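Local coordinates for protein PspGI restriction endonuclease (Pyrococcus sp. GI-H, PDB 3BM3) that probably cuts DNA at a specific site as a type II restriction endonuclease, and is seen here bound to its substrate DNA, at residues C[51-56]-C[214-219]; C[115-120]-C[251-256]; C[121-126]-C[142-147]; C[171-176]-C[185-190]. The protein carries 2 engineered substitutions. All coordinates share one frame; numbering follows the deposited sequence.

Contact 1: residues C[51-56]-C[214-219]; sequences TPSRIA and VIDGRY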
loop_
_atom_site.group_PDB
_atom_site.type_symbol
_atom_site.label_atom_id
_atom_site.label_comp_id
_atom_site.label_asym_id
_atom_site.label_seq_id
_atom_site.Cartn_x
_atom_site.Cartn_y
_atom_site.Cartn_z
ATOM N N THR C 51 22.031 4.795 -19.497
ATOM C CA THR C 51 21.760 5.381 -18.194
ATOM C C THR C 51 21.381 4.289 -17.202
ATOM O O THR C 51 20.935 3.209 -17.605
ATOM C CB THR C 51 20.603 6.330 -18.275
ATOM O OG1 THR C 51 19.413 5.622 -18.665
ATOM C CG2 THR C 51 20.912 7.471 -19.258
ATOM N N PRO C 52 21.528 4.580 -15.892
ATOM C CA PRO C 52 21.033 3.649 -14.899
ATOM C C PRO C 52 19.580 3.263 -15.122
ATOM O O PRO C 52 19.228 2.089 -14.971
ATOM C CB PRO C 52 21.236 4.422 -13.598
ATOM C CG PRO C 52 22.460 5.254 -13.856
ATOM C CD PRO C 52 22.235 5.717 -15.262
ATOM N N SER C 53 18.727 4.231 -15.459
ATOM C CA SER C 53 17.301 3.936 -15.594
ATOM C C SER C 53 17.110 2.967 -16.773
ATOM O O SER C 53 16.345 2.021 -16.673
ATOM C CB SER C 53 16.485 5.207 -15.772
ATOM O OG SER C 53 15.082 4.977 -15.668
ATOM N N ARG C 54 17.804 3.200 -17.884
ATOM C CA ARG C 54 17.673 2.294 -19.013
ATOM C C ARG C 54 18.177 0.893 -18.711
ATOM O O ARG C 54 17.574 -0.072 -19.128
ATOM C CB ARG C 54 18.352 2.857 -20.246
ATOM C CG ARG C 54 17.616 4.035 -20.764
ATOM C CD ARG C 54 18.293 4.572 -21.980
ATOM N NE ARG C 54 17.464 5.585 -22.635
ATOM C CZ ARG C 54 17.856 6.817 -22.968
ATOM N NH1 ARG C 54 19.091 7.245 -22.714
ATOM N NH2 ARG C 54 17.002 7.639 -23.570
ATOM N N ILE C 55 19.291 0.780 -18.003
ATOM C CA ILE C 55 19.814 -0.515 -17.644
ATOM C C ILE C 55 18.849 -1.184 -16.708
ATOM O O ILE C 55 18.549 -2.388 -16.841
ATOM C CB ILE C 55 21.175 -0.394 -16.969
ATOM C CG1 ILE C 55 22.209 0.056 -18.004
ATOM C CG2 ILE C 55 21.616 -1.732 -16.384
ATOM C CD1 ILE C 55 23.598 0.281 -17.440
ATOM N N ALA C 56 18.352 -0.422 -15.748
ATOM C CA ALA C 56 17.397 -0.965 -14.772
ATOM C C ALA C 56 16.144 -1.479 -15.440
ATOM O O ALA C 56 15.703 -2.594 -15.161
ATOM C CB ALA C 56 17.011 0.067 -13.713
ATOM N N VAL C 214 12.143 9.648 -9.971
ATOM C CA VAL C 214 11.101 9.152 -10.845
ATOM C C VAL C 214 11.785 8.433 -12.010
ATOM O O VAL C 214 12.861 8.797 -12.434
ATOM C CB VAL C 214 10.162 10.293 -11.333
ATOM C CG1 VAL C 214 9.601 11.129 -10.166
ATOM C CG2 VAL C 214 10.835 11.199 -12.306
ATOM N N ILE C 215 11.183 7.356 -12.499
ATOM C CA ILE C 215 11.730 6.649 -13.621
ATOM C C ILE C 215 11.986 7.696 -14.716
ATOM O O ILE C 215 11.185 8.584 -14.923
ATOM C CB ILE C 215 10.775 5.544 -14.101
ATOM C CG1 ILE C 215 11.438 4.674 -15.160
ATOM C CG2 ILE C 215 9.398 6.099 -14.514
ATOM C CD1 ILE C 215 10.715 3.352 -15.400
ATOM N N ASP C 216 13.107 7.580 -15.415
ATOM C CA ASP C 216 13.551 8.668 -16.279
ATOM C C ASP C 216 12.496 9.097 -17.262
ATOM O O ASP C 216 12.339 10.295 -17.497
ATOM C CB ASP C 216 14.841 8.321 -17.007
ATOM C CG ASP C 216 16.052 8.271 -16.096
ATOM O OD1 ASP C 216 15.917 8.240 -14.866
ATOM O OD2 ASP C 216 17.170 8.239 -16.660
ATOM N N GLY C 217 11.772 8.117 -17.815
ATOM C CA GLY C 217 10.726 8.337 -18.814
ATOM C C GLY C 217 9.579 9.212 -18.374
ATOM O O GLY C 217 8.838 9.745 -19.192
ATOM N N ARG C 218 9.412 9.363 -17.063
ATOM C CA ARG C 218 8.319 10.173 -16.518
ATOM C C ARG C 218 8.760 11.561 -16.093
ATOM O O ARG C 218 7.953 12.437 -15.894
ATOM C CB ARG C 218 7.700 9.389 -15.345
ATOM C CG ARG C 218 6.577 10.076 -14.606
ATOM C CD ARG C 218 5.508 10.644 -15.495
ATOM N NE ARG C 218 4.421 11.113 -14.644
ATOM C CZ ARG C 218 3.597 12.112 -14.936
ATOM N NH1 ARG C 218 3.710 12.785 -16.084
ATOM N NH2 ARG C 218 2.662 12.450 -14.079
ATOM N N TYR C 219 10.062 11.774 -15.972
ATOM C CA TYR C 219 10.581 13.011 -15.426
ATOM C C TYR C 219 10.072 14.205 -16.216
ATOM O O TYR C 219 9.491 15.124 -15.669
ATOM C CB TYR C 219 12.099 12.994 -15.386
ATOM C CG TYR C 219 12.661 14.261 -14.837
ATOM C CD1 TYR C 219 12.722 14.485 -13.469
ATOM C CD2 TYR C 219 13.067 15.270 -15.675
ATOM C CE1 TYR C 219 13.198 15.677 -12.961
ATOM C CE2 TYR C 219 13.575 16.451 -15.178
ATOM C CZ TYR C 219 13.617 16.657 -13.814
ATOM O OH TYR C 219 14.117 17.850 -13.351
HETATM O O HOH W 1 17.453 7.265 -19.219
#
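S53, in the first turn of helix 52-80 just after its N-cap T51, faces D216 in the turn leading from strand 211-214 toward helix 216-227. A capped helix start thus meets this turn through side-chain oxygens and a backbone amide, joining the long helix to the end of a strand in the five-stranded mixed sheet. S53 holds its hydroxyl anti to the backbone N (chi1 -170°), which carries OG across to the other segment. D216 N donates to S53 OG over 3.3 Å, a long bond but a nearly straight one at 167°. Beside it, the CG1 branch of I215 lies 3.7 Å from S53 OG and supplies the apolar flank. The side chains of T51 and D216 slide past each other in opposite directions, and T51 OG1 stays 4.0 Å from D216 OD2. A water spans them, lying 2.6 Å from T51 OG1 and donating to D216 OD2. That carboxylate oxygen also bonds to S247, whose hydroxyl is in addition hydrogen-bonded to the backbone N of S53, so one serine ties the two segments together from outside. In the capping bond itself, T51 OG1 accepts from R54 N at 3.0 Å.

Contact 2: residues C[115-120]-C[251-256]; sequences FGIRYE and DDIIQF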
loop_
_atom_site.group_PDB
_atom_site.type_symbol
_atom_site.label_atom_id
_atom_site.label_comp_id
_atom_site.label_asym_id
_atom_site.label_seq_id
_atom_site.Cartn_x
_atom_site.Cartn_y
_atom_site.Cartn_z
ATOM N N PHE C 115 28.789 1.823 -8.635
ATOM C CA PHE C 115 29.254 3.128 -8.224
ATOM C C PHE C 115 30.064 3.110 -6.936
ATOM O O PHE C 115 30.556 4.154 -6.523
ATOM C CB PHE C 115 28.073 4.093 -8.093
ATOM C CG PHE C 115 27.449 4.465 -9.392
ATOM C CD1 PHE C 115 27.980 5.473 -10.164
ATOM C CD2 PHE C 115 26.361 3.803 -9.863
ATOM C CE1 PHE C 115 27.400 5.803 -11.385
ATOM C CE2 PHE C 115 25.783 4.116 -11.060
ATOM C CZ PHE C 115 26.289 5.120 -11.830
ATOM N N GLY C 116 30.215 1.939 -6.324
ATOM C CA GLY C 116 30.954 1.781 -5.072
ATOM C C GLY C 116 30.218 2.384 -3.904
ATOM O O GLY C 116 30.833 2.784 -2.933
ATOM N N ILE C 117 28.900 2.506 -4.016
ATOM C CA ILE C 117 28.112 3.091 -2.958
ATOM C C ILE C 117 27.874 1.997 -1.972
ATOM O O ILE C 117 27.228 0.995 -2.296
ATOM C CB ILE C 117 26.783 3.657 -3.472
ATOM C CG1 ILE C 117 27.070 4.809 -4.449
ATOM C CG2 ILE C 117 25.849 4.098 -2.317
ATOM C CD1 ILE C 117 25.866 5.215 -5.278
ATOM N N ARG C 118 28.343 2.208 -0.754
ATOM C CA ARG C 118 28.063 1.267 0.302
ATOM C C ARG C 118 26.662 1.466 0.779
ATOM O O ARG C 118 26.169 2.585 0.849
ATOM C CB ARG C 118 29.030 1.436 1.461
ATOM C CG ARG C 118 30.438 0.955 1.100
ATOM C CD ARG C 118 31.390 1.202 2.246
ATOM N NE ARG C 118 32.750 0.733 1.953
ATOM C CZ ARG C 118 33.636 1.357 1.179
ATOM N NH1 ARG C 118 33.327 2.511 0.581
ATOM N NH2 ARG C 118 34.841 0.821 1.008
ATOM N N TYR C 119 26.029 0.358 1.097
ATOM C CA TYR C 119 24.650 0.375 1.512
ATOM C C TYR C 119 24.400 -0.806 2.424
ATOM O O TYR C 119 25.182 -1.749 2.493
ATOM C CB TYR C 119 23.699 0.299 0.311
ATOM C CG TYR C 119 23.777 -1.042 -0.359
ATOM C CD1 TYR C 119 22.968 -2.087 0.058
ATOM C CD2 TYR C 119 24.720 -1.285 -1.355
ATOM C CE1 TYR C 119 23.073 -3.349 -0.516
ATOM C CE2 TYR C 119 24.829 -2.541 -1.937
ATOM C CZ TYR C 119 24.008 -3.563 -1.495
ATOM O OH TYR C 119 24.115 -4.813 -2.061
ATOM N N GLU C 120 23.280 -0.728 3.111
ATOM C CA GLU C 120 22.695 -1.867 3.743
ATOM C C GLU C 120 21.238 -1.936 3.358
ATOM O O GLU C 120 20.554 -0.928 3.240
ATOM C CB GLU C 120 22.865 -1.825 5.253
ATOM C CG GLU C 120 24.294 -2.066 5.635
ATOM C CD GLU C 120 24.541 -1.977 7.104
ATOM O OE1 GLU C 120 23.749 -1.365 7.840
ATOM O OE2 GLU C 120 25.567 -2.522 7.501
ATOM N N ASP C 251 24.812 9.497 -8.650
ATOM C CA ASP C 251 25.714 10.613 -8.452
ATOM C C ASP C 251 25.251 11.466 -7.271
ATOM O O ASP C 251 26.057 11.985 -6.523
ATOM C CB ASP C 251 25.807 11.440 -9.725
ATOM C CG ASP C 251 26.804 12.561 -9.594
ATOM O OD1 ASP C 251 27.945 12.226 -9.259
ATOM O OD2 ASP C 251 26.411 13.744 -9.758
ATOM N N ASP C 252 23.935 11.590 -7.071
ATOM C CA ASP C 252 23.414 12.351 -5.929
ATOM C C ASP C 252 23.905 11.737 -4.624
ATOM O O ASP C 252 24.266 12.440 -3.679
ATOM C CB ASP C 252 21.898 12.369 -5.949
ATOM C CG ASP C 252 21.308 13.287 -7.002
ATOM O OD1 ASP C 252 22.060 13.982 -7.718
ATOM O OD2 ASP C 252 20.053 13.333 -7.082
ATOM N N ILE C 253 23.915 10.415 -4.564
ATOM C CA ILE C 253 24.392 9.734 -3.373
ATOM C C ILE C 253 25.890 10.005 -3.211
ATOM O O ILE C 253 26.371 10.342 -2.132
ATOM C CB ILE C 253 24.174 8.227 -3.461
ATOM C CG1 ILE C 253 22.687 7.901 -3.363
ATOM C CG2 ILE C 253 24.916 7.517 -2.339
ATOM C CD1 ILE C 253 22.367 6.479 -3.887
ATOM N N ILE C 254 26.614 9.851 -4.310
ATOM C CA ILE C 254 28.074 10.118 -4.314
ATOM C C ILE C 254 28.339 11.532 -3.788
ATOM O O ILE C 254 29.211 11.742 -2.940
ATOM C CB ILE C 254 28.670 9.944 -5.722
ATOM C CG1 ILE C 254 28.781 8.438 -6.050
ATOM C CG2 ILE C 254 30.061 10.590 -5.791
ATOM C CD1 ILE C 254 28.945 8.123 -7.512
ATOM N N GLN C 255 27.600 12.509 -4.287
ATOM C CA GLN C 255 27.829 13.903 -3.885
ATOM C C GLN C 255 27.434 14.146 -2.436
ATOM O O GLN C 255 28.082 14.897 -1.701
ATOM C CB GLN C 255 27.061 14.856 -4.780
ATOM C CG GLN C 255 27.444 14.767 -6.258
ATOM C CD GLN C 255 28.899 15.084 -6.507
ATOM O OE1 GLN C 255 29.461 15.951 -5.855
ATOM N NE2 GLN C 255 29.505 14.404 -7.470
ATOM N N PHE C 256 26.350 13.511 -2.026
ATOM C CA PHE C 256 25.957 13.558 -0.646
ATOM C C PHE C 256 27.059 12.994 0.240
ATOM O O PHE C 256 27.439 13.617 1.208
ATOM C CB PHE C 256 24.677 12.766 -0.421
ATOM C CG PHE C 256 24.293 12.675 1.005
ATOM C CD1 PHE C 256 23.428 13.606 1.572
ATOM C CD2 PHE C 256 24.802 11.649 1.794
ATOM C CE1 PHE C 256 23.089 13.506 2.918
ATOM C CE2 PHE C 256 24.498 11.558 3.116
ATOM C CZ PHE C 256 23.631 12.487 3.691
#
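I117 and I253 form the closest part of this wholly apolar contact between the loop after helix 85-115 and helix 249-259. Their side chains cross at about a right angle, with I117 CG2 only 3.5 Å from I253 CG2. With CG1 of I253 beside the backbone N (chi1 -70°), CG2 takes the position anti to that N and enters the fork of I117, touching CD1 there as well as CG2. I117 CD1 in turn reaches I253 CB at 3.9 Å, so the two branched chains mesh over several carbons. I117 CG1 also passes I254 CG1 at 4.3 Å, a looser touch.

The aromatic share belongs to F115. The end of I254 runs across its side chain at about a right angle, bringing I254 CD1 to 3.9 Å from F115 CD1. The F115 ring also meets that of F250, with planes about 10° apart, while L112 and I141 pack against I117.

Polar bonds stay within one segment or lead outside the contact. G116, with its positive phi, ends helix 85-115 in a Schellman motif, and its sequence neighbours F115 and I117 both direct CB toward helix 249-259. Within that helix, Q255 NE2 donates to D251 OD1 at 3.2 Å, and D252 forms salt bridges to R211 and R244 of neighbouring strands.

With neither charge nor directional bond spanning the gap, the loop is held to this helix by shape complementarity and removal of methyl groups from water, and the meshed isoleucine branches set how the two fit.

Contact 3: residues C[121-126]-C[142-147]; sequences HDRVIK and PSVRTF. Engineered in segment 142-147: T146 (natural residue Ala).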
loop_
_atom_site.group_PDB
_atom_site.type_symbol
_atom_site.label_atom_id
_atom_site.label_comp_id
_atom_site.label_asym_id
_atom_site.label_seq_id
_atom_site.Cartn_x
_atom_site.Cartn_y
_atom_site.Cartn_z
ATOM N N HIS C 121 20.771 -3.169 3.200
ATOM C CA HIS C 121 19.396 -3.463 2.886
ATOM C C HIS C 121 18.918 -4.399 3.985
ATOM O O HIS C 121 19.716 -5.052 4.641
ATOM C CB HIS C 121 19.341 -4.149 1.519
ATOM C CG HIS C 121 17.977 -4.596 1.112
ATOM N ND1 HIS C 121 17.604 -5.923 1.119
ATOM C CD2 HIS C 121 16.903 -3.905 0.663
ATOM C CE1 HIS C 121 16.350 -6.024 0.711
ATOM N NE2 HIS C 121 15.906 -4.817 0.419
ATOM N N ASP C 122 17.622 -4.443 4.202
ATOM C CA ASP C 122 17.054 -5.308 5.223
ATOM C C ASP C 122 17.391 -4.882 6.641
ATOM O O ASP C 122 17.317 -5.700 7.571
ATOM C CB ASP C 122 17.504 -6.772 4.991
ATOM C CG ASP C 122 16.357 -7.760 5.045
ATOM O OD1 ASP C 122 15.177 -7.328 4.966
ATOM O OD2 ASP C 122 16.647 -8.978 5.152
ATOM N N ARG C 123 17.755 -3.614 6.848
ATOM C CA ARG C 123 18.042 -3.189 8.203
ATOM C C ARG C 123 16.809 -2.514 8.781
ATOM O O ARG C 123 16.145 -1.750 8.107
ATOM C CB ARG C 123 19.281 -2.291 8.234
ATOM C CG ARG C 123 20.519 -2.998 7.700
ATOM C CD ARG C 123 20.725 -4.387 8.319
ATOM N NE ARG C 123 22.123 -4.813 8.163
ATOM C CZ ARG C 123 22.655 -5.351 7.068
ATOM N NH1 ARG C 123 21.929 -5.579 5.992
ATOM N NH2 ARG C 123 23.943 -5.671 7.055
ATOM N N VAL C 124 16.492 -2.866 10.015
ATOM C CA VAL C 124 15.396 -2.288 10.736
ATOM C C VAL C 124 15.937 -1.197 11.637
ATOM O O VAL C 124 16.894 -1.410 12.425
ATOM C CB VAL C 124 14.673 -3.360 11.536
ATOM C CG1 VAL C 124 13.479 -2.766 12.281
ATOM C CG2 VAL C 124 14.243 -4.475 10.579
ATOM N N ILE C 125 15.348 -0.007 11.500
ATOM C CA ILE C 125 15.679 1.112 12.344
ATOM C C ILE C 125 14.701 1.050 13.506
ATOM O O ILE C 125 13.522 1.314 13.354
ATOM C CB ILE C 125 15.561 2.449 11.605
ATOM C CG1 ILE C 125 16.497 2.454 10.404
ATOM C CG2 ILE C 125 15.853 3.600 12.582
ATOM C CD1 ILE C 125 16.370 3.716 9.564
ATOM N N LYS C 126 15.196 0.659 14.669
ATOM C CA LYS C 126 14.318 0.462 15.818
ATOM C C LYS C 126 13.808 1.805 16.285
ATOM O O LYS C 126 14.543 2.791 16.319
ATOM C CB LYS C 126 15.014 -0.300 16.940
ATOM C CG LYS C 126 15.070 -1.801 16.701
ATOM C CD LYS C 126 16.359 -2.183 15.983
ATOM C CE LYS C 126 16.250 -3.458 15.175
ATOM N NZ LYS C 126 17.306 -3.478 14.154
ATOM N N PRO C 142 25.415 4.978 4.237
ATOM C CA PRO C 142 26.089 3.727 3.861
ATOM C C PRO C 142 25.724 2.515 4.711
ATOM O O PRO C 142 25.956 1.364 4.295
ATOM C CB PRO C 142 27.549 4.072 4.060
ATOM C CG PRO C 142 27.534 4.998 5.233
ATOM C CD PRO C 142 26.257 5.787 5.139
ATOM N N SER C 143 25.185 2.761 5.900
ATOM C CA SER C 143 24.898 1.697 6.830
ATOM C C SER C 143 23.996 2.209 7.914
ATOM O O SER C 143 23.953 3.405 8.193
ATOM C CB SER C 143 26.184 1.216 7.520
ATOM O OG SER C 143 26.739 2.255 8.321
ATOM N N VAL C 144 23.304 1.282 8.550
ATOM C CA VAL C 144 22.482 1.642 9.698
ATOM C C VAL C 144 23.342 2.175 10.853
ATOM O O VAL C 144 22.933 3.108 11.540
ATOM C CB VAL C 144 21.529 0.500 10.125
ATOM C CG1 VAL C 144 22.246 -0.549 10.908
ATOM C CG2 VAL C 144 20.340 1.067 10.884
ATOM N N ARG C 145 24.543 1.634 11.047
ATOM C CA ARG C 145 25.376 2.174 12.143
ATOM C C ARG C 145 25.678 3.638 11.925
ATOM O O ARG C 145 25.559 4.449 12.841
ATOM C CB ARG C 145 26.640 1.360 12.383
ATOM C CG ARG C 145 26.308 0.091 13.145
ATOM C CD ARG C 145 27.405 -0.464 14.003
ATOM N NE ARG C 145 28.678 -0.530 13.316
ATOM C CZ ARG C 145 29.629 -1.423 13.583
ATOM N NH1 ARG C 145 29.450 -2.353 14.508
ATOM N NH2 ARG C 145 30.760 -1.386 12.906
ATOM N N THR C 146 26.008 3.989 10.692
ATOM C CA THR C 146 26.275 5.378 10.352
ATOM C C THR C 146 25.073 6.282 10.529
ATOM O O THR C 146 25.186 7.386 11.059
ATOM C CB THR C 146 26.851 5.487 8.937
ATOM O OG1 THR C 146 28.122 4.846 8.962
ATOM C CG2 THR C 146 27.032 6.935 8.534
ATOM N N PHE C 147 23.913 5.798 10.110
ATOM C CA PHE C 147 22.674 6.508 10.364
ATOM C C PHE C 147 22.442 6.779 11.847
ATOM O O PHE C 147 22.161 7.904 12.231
ATOM C CB PHE C 147 21.472 5.759 9.809
ATOM C CG PHE C 147 20.177 6.409 10.163
ATOM C CD1 PHE C 147 19.734 7.526 9.472
ATOM C CD2 PHE C 147 19.423 5.949 11.232
ATOM C CE1 PHE C 147 18.542 8.154 9.798
ATOM C CE2 PHE C 147 18.231 6.597 11.574
ATOM C CZ PHE C 147 17.807 7.700 10.865
#
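I125 lays its CD1 over one face of the F147 ring, 4.0 Å from F147 CE2. The two side chains cross at about a right angle, and the second branch adds to the grip: I125 CG2 also lies 4.0 Å from F147 CE2. On its way to the ring I125 slides past V144 in the opposite direction, with I125 CG1 at 4.1 Å from V144 CG2. With CG1 of the valine between the backbone N and the carbonyl carbon (chi1 78°), CG2 is the branch anti to the N, turned to I125. An alanine in place of I125 is likely to uncover this face of the F147 ring and open a gap beside V144.

R123 takes part through the root of its chain, R123 CB lying 4.1 Å from V144 CB. Beyond that the arginine bends at chi2 and curls back on its own segment, where R123 NH1 donates to H121 O over 2.6 Å, in the carbonyl plane but bent at 133°. Across the contact, S143 caps helix 144-149 by accepting from the backbone N of the engineered T146.

The contact therefore fastens the short, weakly bonded strand at about 125-126 to the start of helix 144-149. I140 of strand 139-141 and L156 of strand 155-160 line it, while L177 and F181 of helix 167-181 close over I125, F181 also meeting F147 edge-to-face.

Contact 4: residues C[171-176]-C[185-190]; sequences VGEAQI and INFWFV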
loop_
_atom_site.group_PDB
_atom_site.type_symbol
_atom_site.label_atom_id
_atom_site.label_comp_id
_atom_site.label_asym_id
_atom_site.label_seq_id
_atom_site.Cartn_x
_atom_site.Cartn_y
_atom_site.Cartn_z
ATOM N N VAL C 171 5.621 8.520 3.230
ATOM C CA VAL C 171 5.334 9.698 4.042
ATOM C C VAL C 171 5.182 9.216 5.482
ATOM O O VAL C 171 5.739 9.781 6.386
ATOM C CB VAL C 171 4.095 10.447 3.586
ATOM C CG1 VAL C 171 3.768 11.623 4.533
ATOM C CG2 VAL C 171 4.225 10.959 2.128
ATOM N N GLY C 172 4.503 8.091 5.656
ATOM C CA GLY C 172 4.307 7.486 6.976
ATOM C C GLY C 172 5.618 7.100 7.602
ATOM O O GLY C 172 5.904 7.432 8.756
ATOM N N GLU C 173 6.444 6.382 6.844
ATOM C CA GLU C 173 7.742 5.966 7.313
ATOM C C GLU C 173 8.597 7.184 7.724
ATOM O O GLU C 173 9.219 7.230 8.790
ATOM C CB GLU C 173 8.449 5.143 6.244
ATOM C CG GLU C 173 9.774 4.671 6.689
ATOM C CD GLU C 173 10.491 3.838 5.670
ATOM O OE1 GLU C 173 9.905 3.531 4.616
ATOM O OE2 GLU C 173 11.668 3.539 5.918
ATOM N N ALA C 174 8.597 8.174 6.858
ATOM C CA ALA C 174 9.367 9.402 7.079
ATOM C C ALA C 174 8.904 10.068 8.368
ATOM O O ALA C 174 9.724 10.558 9.153
ATOM C CB ALA C 174 9.223 10.349 5.871
ATOM N N GLN C 175 7.601 10.086 8.599
ATOM C CA GLN C 175 7.072 10.746 9.792
ATOM C C GLN C 175 7.543 10.003 11.033
ATOM O O GLN C 175 8.004 10.603 11.997
ATOM C CB GLN C 175 5.543 10.783 9.725
ATOM C CG GLN C 175 4.836 10.951 11.068
ATOM C CD GLN C 175 5.250 12.206 11.812
ATOM O OE1 GLN C 175 5.679 13.202 11.181
ATOM N NE2 GLN C 175 5.134 12.173 13.175
ATOM N N ILE C 176 7.436 8.683 11.003
ATOM C CA ILE C 176 7.867 7.879 12.135
ATOM C C ILE C 176 9.346 8.130 12.446
ATOM O O ILE C 176 9.722 8.344 13.590
ATOM C CB ILE C 176 7.609 6.405 11.888
ATOM C CG1 ILE C 176 6.082 6.190 11.802
ATOM C CG2 ILE C 176 8.179 5.533 13.013
ATOM C CD1 ILE C 176 5.740 4.826 11.142
ATOM N N ILE C 185 17.153 14.042 9.178
ATOM C CA ILE C 185 17.321 12.845 8.372
ATOM C C ILE C 185 17.215 13.208 6.887
ATOM O O ILE C 185 16.686 14.270 6.521
ATOM C CB ILE C 185 16.327 11.746 8.732
ATOM C CG1 ILE C 185 14.898 12.093 8.291
ATOM C CG2 ILE C 185 16.399 11.423 10.211
ATOM C CD1 ILE C 185 13.945 10.889 8.454
ATOM N N ASN C 186 17.757 12.321 6.053
ATOM C CA ASN C 186 17.707 12.435 4.614
ATOM C C ASN C 186 16.900 11.245 4.130
ATOM O O ASN C 186 17.327 10.117 4.239
ATOM C CB ASN C 186 19.100 12.391 4.050
ATOM C CG ASN C 186 19.948 13.512 4.570
ATOM O OD1 ASN C 186 19.679 14.663 4.294
ATOM N ND2 ASN C 186 20.939 13.174 5.388
ATOM N N PHE C 187 15.722 11.529 3.619
ATOM C CA PHE C 187 14.802 10.465 3.249
ATOM C C PHE C 187 14.411 10.686 1.807
ATOM O O PHE C 187 13.799 11.718 1.483
ATOM C CB PHE C 187 13.571 10.524 4.134
ATOM C CG PHE C 187 12.700 9.326 4.013
ATOM C CD1 PHE C 187 12.766 8.316 4.941
ATOM C CD2 PHE C 187 11.809 9.211 2.956
ATOM C CE1 PHE C 187 11.964 7.195 4.828
ATOM C CE2 PHE C 187 11.012 8.089 2.838
ATOM C CZ PHE C 187 11.080 7.107 3.773
ATOM N N TRP C 188 14.800 9.741 0.940
ATOM C CA TRP C 188 14.588 9.895 -0.480
ATOM C C TRP C 188 13.655 8.798 -0.946
ATOM O O TRP C 188 13.733 7.681 -0.480
ATOM C CB TRP C 188 15.896 9.811 -1.270
ATOM C CG TRP C 188 16.923 10.842 -0.926
ATOM C CD1 TRP C 188 16.824 11.839 -0.017
ATOM C CD2 TRP C 188 18.241 10.938 -1.480
ATOM N NE1 TRP C 188 18.000 12.553 0.042
ATOM C CE2 TRP C 188 18.872 12.034 -0.870
ATOM C CE3 TRP C 188 18.923 10.244 -2.483
ATOM C CZ2 TRP C 188 20.165 12.418 -1.205
ATOM C CZ3 TRP C 188 20.226 10.616 -2.785
ATOM C CH2 TRP C 188 20.810 11.698 -2.171
ATOM N N PHE C 189 12.787 9.145 -1.881
ATOM C CA PHE C 189 11.828 8.201 -2.417
ATOM C C PHE C 189 12.178 7.960 -3.857
ATOM O O PHE C 189 12.375 8.888 -4.649
ATOM C CB PHE C 189 10.437 8.805 -2.372
ATOM C CG PHE C 189 9.372 7.929 -2.956
ATOM C CD1 PHE C 189 8.706 7.019 -2.145
ATOM C CD2 PHE C 189 9.070 7.980 -4.283
ATOM C CE1 PHE C 189 7.746 6.164 -2.685
ATOM C CE2 PHE C 189 8.100 7.127 -4.818
ATOM C CZ PHE C 189 7.440 6.251 -4.013
ATOM N N VAL C 190 12.154 6.688 -4.218
ATOM C CA VAL C 190 12.367 6.262 -5.588
ATOM C C VAL C 190 11.164 5.436 -6.038
ATOM O O VAL C 190 10.824 4.463 -5.393
ATOM C CB VAL C 190 13.617 5.369 -5.706
ATOM C CG1 VAL C 190 13.782 4.888 -7.117
ATOM C CG2 VAL C 190 14.828 6.082 -5.198
#
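F187 swings its ring anti to the backbone N (chi1 -169°) and E173 stretches out from its helix with an extended chain, so that ring and carboxylate meet between strand 186-191 and helix 167-181. The ring lies beneath A174 and beside E173. A174 CB sits over its centre, 4.0 Å from the F187 centroid and 6° off the ring normal, a clear CH-pi contact. E173 comes instead to the rim: its CD lies 3.8 Å from F187 CE1, near the ring plane, and the carboxylate is turned 85° against the ring. The aliphatic part of the chain follows the same rim, with E173 CG 3.8 Å from F187 CE1. I185 adds a weaker touch, its CD1 lying 4.3 Å from A174 O.

These elements belong to a beta-alpha-beta crossover: helix 167-181 links the parallel neighbours 155-160 and 186-191 and packs on the sheet through F187. L156 and T158 of the neighbouring strand also touch this ring, and T158 OG1 is hydrogen-bonded to E173 OE1. The same helix reaches the second subunit, where Q175 NE2 is hydrogen-bonded to N207 OD1 of that other chain.

A serine in place of F187 would probably leave the A174 methyl without its aromatic face and a gap beside E173, whose carboxylate would then be held chiefly by T158.

The ring thus uses two different surfaces: its face receives a methyl, while its edge packs against the buried carboxylate of E173, whose polar need is met, at least in part, by T158.

Contact 4 is the most deeply buried of the four, inside the beta-alpha-beta unit, whereas contacts 1, 2 and 3 are partly buried and join helices or loops to the sheet region. Chemistry follows place: contact 1 relies on a hydrogen bond and a bridging water, contacts 2 and 3 on aliphatic and aromatic carbons, and contact 4 combines a CH-pi contact with a carboxylate at the ring edge. Contacts 2 and 3 share a continuous chain across residues 115-126, and E120 OE1 reaches V144 N at 2.8 Å. Contact 4 adjoins both, through W188 against I253 and I185 against F147. Contact 1 touches none of the others, though its nearest atoms come within about 4 Å of contact 2.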